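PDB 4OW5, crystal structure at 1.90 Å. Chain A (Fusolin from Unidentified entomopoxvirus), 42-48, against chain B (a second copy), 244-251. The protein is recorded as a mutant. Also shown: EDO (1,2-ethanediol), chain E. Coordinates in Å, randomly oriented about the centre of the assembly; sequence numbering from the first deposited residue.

Chain A (42-48) YNKVLQQ
Chain B, residues 244-251: KIRPPKMK

How do the two backbones lie against each other? Tyr A42 to Gln A47 continue a helix that begins earlier in chain A, with phi/psi near -65/-40; the N of Leu A46 bonds to the O of Tyr A42 at 3.1 Å, and the N of Gln A47 to the O of Asn A43 at 2.9 Å. Gln A48, at -88/13, is the first residue to leave helical values. Chain B has no regular helix or strand: Ile B245 (-87/127), Arg B246 (-98/152), Pro B247 (-74/159) and Pro B248 (-72/155) form an extended run. Both chains advance in the same sense through the register, the CA of Asn A43 lying 4.6 Å from the CA of Pro B247 and the CA of Gln A47 5.7 Å from the CA of Pro B248.

What fixes the extended segment to the helix? Two side-chain amides, one helical turn apart, donate to successive carbonyls. Asn A43, with chi1 m and chi2 -22°, sends ND2 to the O of Ile B245 at 2.9 Å, with an N-H...O angle of 158°. Gln A47, with chi1 and chi2 both m and chi3 -2°, has its CA-to-CB bond sideways, but its end comes nearer to chain B; its NE2 reaches the O of Arg B246 at 2.8 Å and a nearly straight 176°. An amide suits both places because its NH2 can serve a backbone carbonyl without bringing a charge to the contact.

Which apolar surfaces pack beside these bonds? Leu A46 (m, t) is buried and points toward chain B, packing its CB 3.6 Å from the CD of Pro B248, while its CD1 lies 4.4 Å from the SD of Met B250 (m, t, p). Ile B245 (m, t) also points toward the helix, its CG2 3.9 Å from the N of Lys A44 and its CD1 4.1 Å from the CB of that lysine, whose CA-to-CB bond is sideways and whose all-t chain leads away at its end. The CA-to-CB bond of Arg B246 points away. Together the stretches bury 434 Å².

How does the bound ethanediol join in? It bonds to both ends of the Asn A43 amide: its O1 donates to OD1 of Asn A43 at 2.7 Å, and ND2 of Asn A43 donates to its O2 at 2.9 Å. The O1 also sits at the edge of the Tyr A42 ring (chi1 t, chi2 -102°), 3.7 Å from CE1 of Tyr A42, and equally 3.7 Å from CG of Pro B247. This small diol, probably from the crystallisation liquor, touches both chains.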

# COMPACT_ATOMS: atom_id res chain seq x y z
N TYR A 42 -15.53 9.53 -24.41
CA TYR A 42 -16.93 9.54 -24.85
C TYR A 42 -17.61 10.88 -24.43
O TYR A 42 -18.17 11.58 -25.28
CB TYR A 42 -17.65 8.34 -24.23
CG TYR A 42 -19.11 8.18 -24.60
CD1 TYR A 42 -20.11 8.56 -23.73
CD2 TYR A 42 -19.48 7.53 -25.77
CE1 TYR A 42 -21.46 8.40 -24.05
CE2 TYR A 42 -20.82 7.36 -26.12
CZ TYR A 42 -21.81 7.81 -25.26
OH TYR A 42 -23.13 7.63 -25.59
N ASN A 43 -17.49 11.26 -23.17
CA ASN A 43 -18.11 12.51 -22.69
C ASN A 43 -17.45 13.76 -23.30
O ASN A 43 -18.17 14.73 -23.55
CB ASN A 43 -18.12 12.59 -21.17
CG ASN A 43 -19.02 11.57 -20.54
OD1 ASN A 43 -19.93 11.06 -21.16
ND2 ASN A 43 -18.74 11.19 -19.32
N LYS A 44 -16.14 13.75 -23.59
CA LYS A 44 -15.43 14.88 -24.21
C LYS A 44 -15.99 15.17 -25.61
O LYS A 44 -16.25 16.33 -25.95
CB LYS A 44 -13.94 14.60 -24.29
CG LYS A 44 -13.08 15.79 -24.76
CD LYS A 44 -11.61 15.31 -24.75
CE LYS A 44 -10.62 16.32 -25.26
NZ LYS A 44 -9.24 15.84 -25.03
N VAL A 45 -16.21 14.11 -26.40
CA VAL A 45 -16.77 14.22 -27.73
C VAL A 45 -18.21 14.72 -27.66
O VAL A 45 -18.58 15.55 -28.49
CB VAL A 45 -16.63 12.88 -28.52
CG1 VAL A 45 -17.33 12.95 -29.88
CG2 VAL A 45 -15.14 12.54 -28.70
N LEU A 46 -19.00 14.25 -26.70
CA LEU A 46 -20.39 14.69 -26.57
C LEU A 46 -20.44 16.16 -26.20
O LEU A 46 -21.30 16.87 -26.69
CB LEU A 46 -21.17 13.89 -25.51
CG LEU A 46 -21.53 12.43 -25.87
CD1 LEU A 46 -22.22 11.78 -24.72
CD2 LEU A 46 -22.43 12.34 -27.10
N GLN A 47 -19.54 16.62 -25.31
CA GLN A 47 -19.47 18.02 -24.89
C GLN A 47 -19.11 18.91 -26.06
O GLN A 47 -19.55 20.05 -26.09
CB GLN A 47 -18.41 18.21 -23.77
CG GLN A 47 -18.90 17.69 -22.42
CD GLN A 47 -19.93 18.57 -21.75
OE1 GLN A 47 -20.30 19.64 -22.24
NE2 GLN A 47 -20.42 18.14 -20.60
N GLN A 48 -18.30 18.42 -27.00
CA GLN A 48 -17.86 19.19 -28.17
C GLN A 48 -18.86 19.09 -29.36
O GLN A 48 -18.51 19.46 -30.49
CB GLN A 48 -16.47 18.76 -28.61
CG GLN A 48 -15.36 19.14 -27.62
CD GLN A 48 -13.99 18.75 -28.10
OE1 GLN A 48 -13.77 18.44 -29.28
NE2 GLN A 48 -13.00 18.83 -27.21
N LYS B 244 -12.49 13.92 -13.97
CA LYS B 244 -13.72 13.38 -14.54
C LYS B 244 -14.49 14.36 -15.44
O LYS B 244 -15.08 15.33 -14.96
CB LYS B 244 -14.66 12.90 -13.42
CG LYS B 244 -15.78 11.97 -13.93
CD LYS B 244 -16.75 11.61 -12.83
CE LYS B 244 -17.86 10.72 -13.32
NZ LYS B 244 -18.96 10.60 -12.32
N ILE B 245 -14.57 14.04 -16.74
CA ILE B 245 -15.38 14.81 -17.70
C ILE B 245 -16.80 14.22 -17.64
O ILE B 245 -16.98 13.02 -17.83
CB ILE B 245 -14.79 14.78 -19.14
CG1 ILE B 245 -13.35 15.30 -19.13
CG2 ILE B 245 -15.67 15.57 -20.16
CD1 ILE B 245 -12.57 15.03 -20.42
N ARG B 246 -17.81 15.07 -17.43
CA ARG B 246 -19.22 14.66 -17.36
C ARG B 246 -19.90 14.90 -18.71
O ARG B 246 -19.49 15.78 -19.47
CB ARG B 246 -19.93 15.43 -16.25
CG ARG B 246 -19.49 14.93 -14.88
CD ARG B 246 -20.22 15.59 -13.73
NE ARG B 246 -20.29 14.70 -12.57
CZ ARG B 246 -19.29 14.45 -11.72
NH1 ARG B 246 -18.11 15.03 -11.88
NH2 ARG B 246 -19.48 13.63 -10.70
N PRO B 247 -20.93 14.11 -19.04
CA PRO B 247 -21.64 14.35 -20.30
C PRO B 247 -22.53 15.59 -20.23
O PRO B 247 -22.87 16.01 -19.13
CB PRO B 247 -22.51 13.10 -20.45
CG PRO B 247 -22.77 12.66 -19.07
CD PRO B 247 -21.59 13.06 -18.23
N PRO B 248 -22.90 16.20 -21.38
CA PRO B 248 -23.84 17.32 -21.35
C PRO B 248 -25.23 16.78 -21.01
O PRO B 248 -25.47 15.60 -21.19
CB PRO B 248 -23.75 17.92 -22.77
CG PRO B 248 -23.28 16.82 -23.63
CD PRO B 248 -22.59 15.79 -22.77
N LYS B 249 -26.11 17.61 -20.44
CA LYS B 249 -27.47 17.15 -20.08
C LYS B 249 -28.24 16.84 -21.38
O LYS B 249 -28.28 17.69 -22.25
CB LYS B 249 -28.21 18.20 -19.23
N MET B 250 -28.74 15.60 -21.55
CA MET B 250 -29.39 15.19 -22.80
C MET B 250 -30.61 14.32 -22.60
O MET B 250 -30.70 13.56 -21.64
CB MET B 250 -28.40 14.36 -23.66
CG MET B 250 -27.31 15.17 -24.32
SD MET B 250 -25.97 14.12 -24.96
CE MET B 250 -26.76 13.35 -26.32
N LYS B 251 -31.50 14.38 -23.61
CA LYS B 251 -32.69 13.55 -23.69
C LYS B 251 -32.60 12.84 -25.02
O LYS B 251 -32.34 13.50 -26.02
CB LYS B 251 -33.98 14.41 -23.56
C1 EDO E . -21.23 8.16 -19.85
O1 EDO E . -21.86 9.29 -20.44
C2 EDO E . -21.23 8.29 -18.33
O2 EDO E . -20.37 9.34 -17.89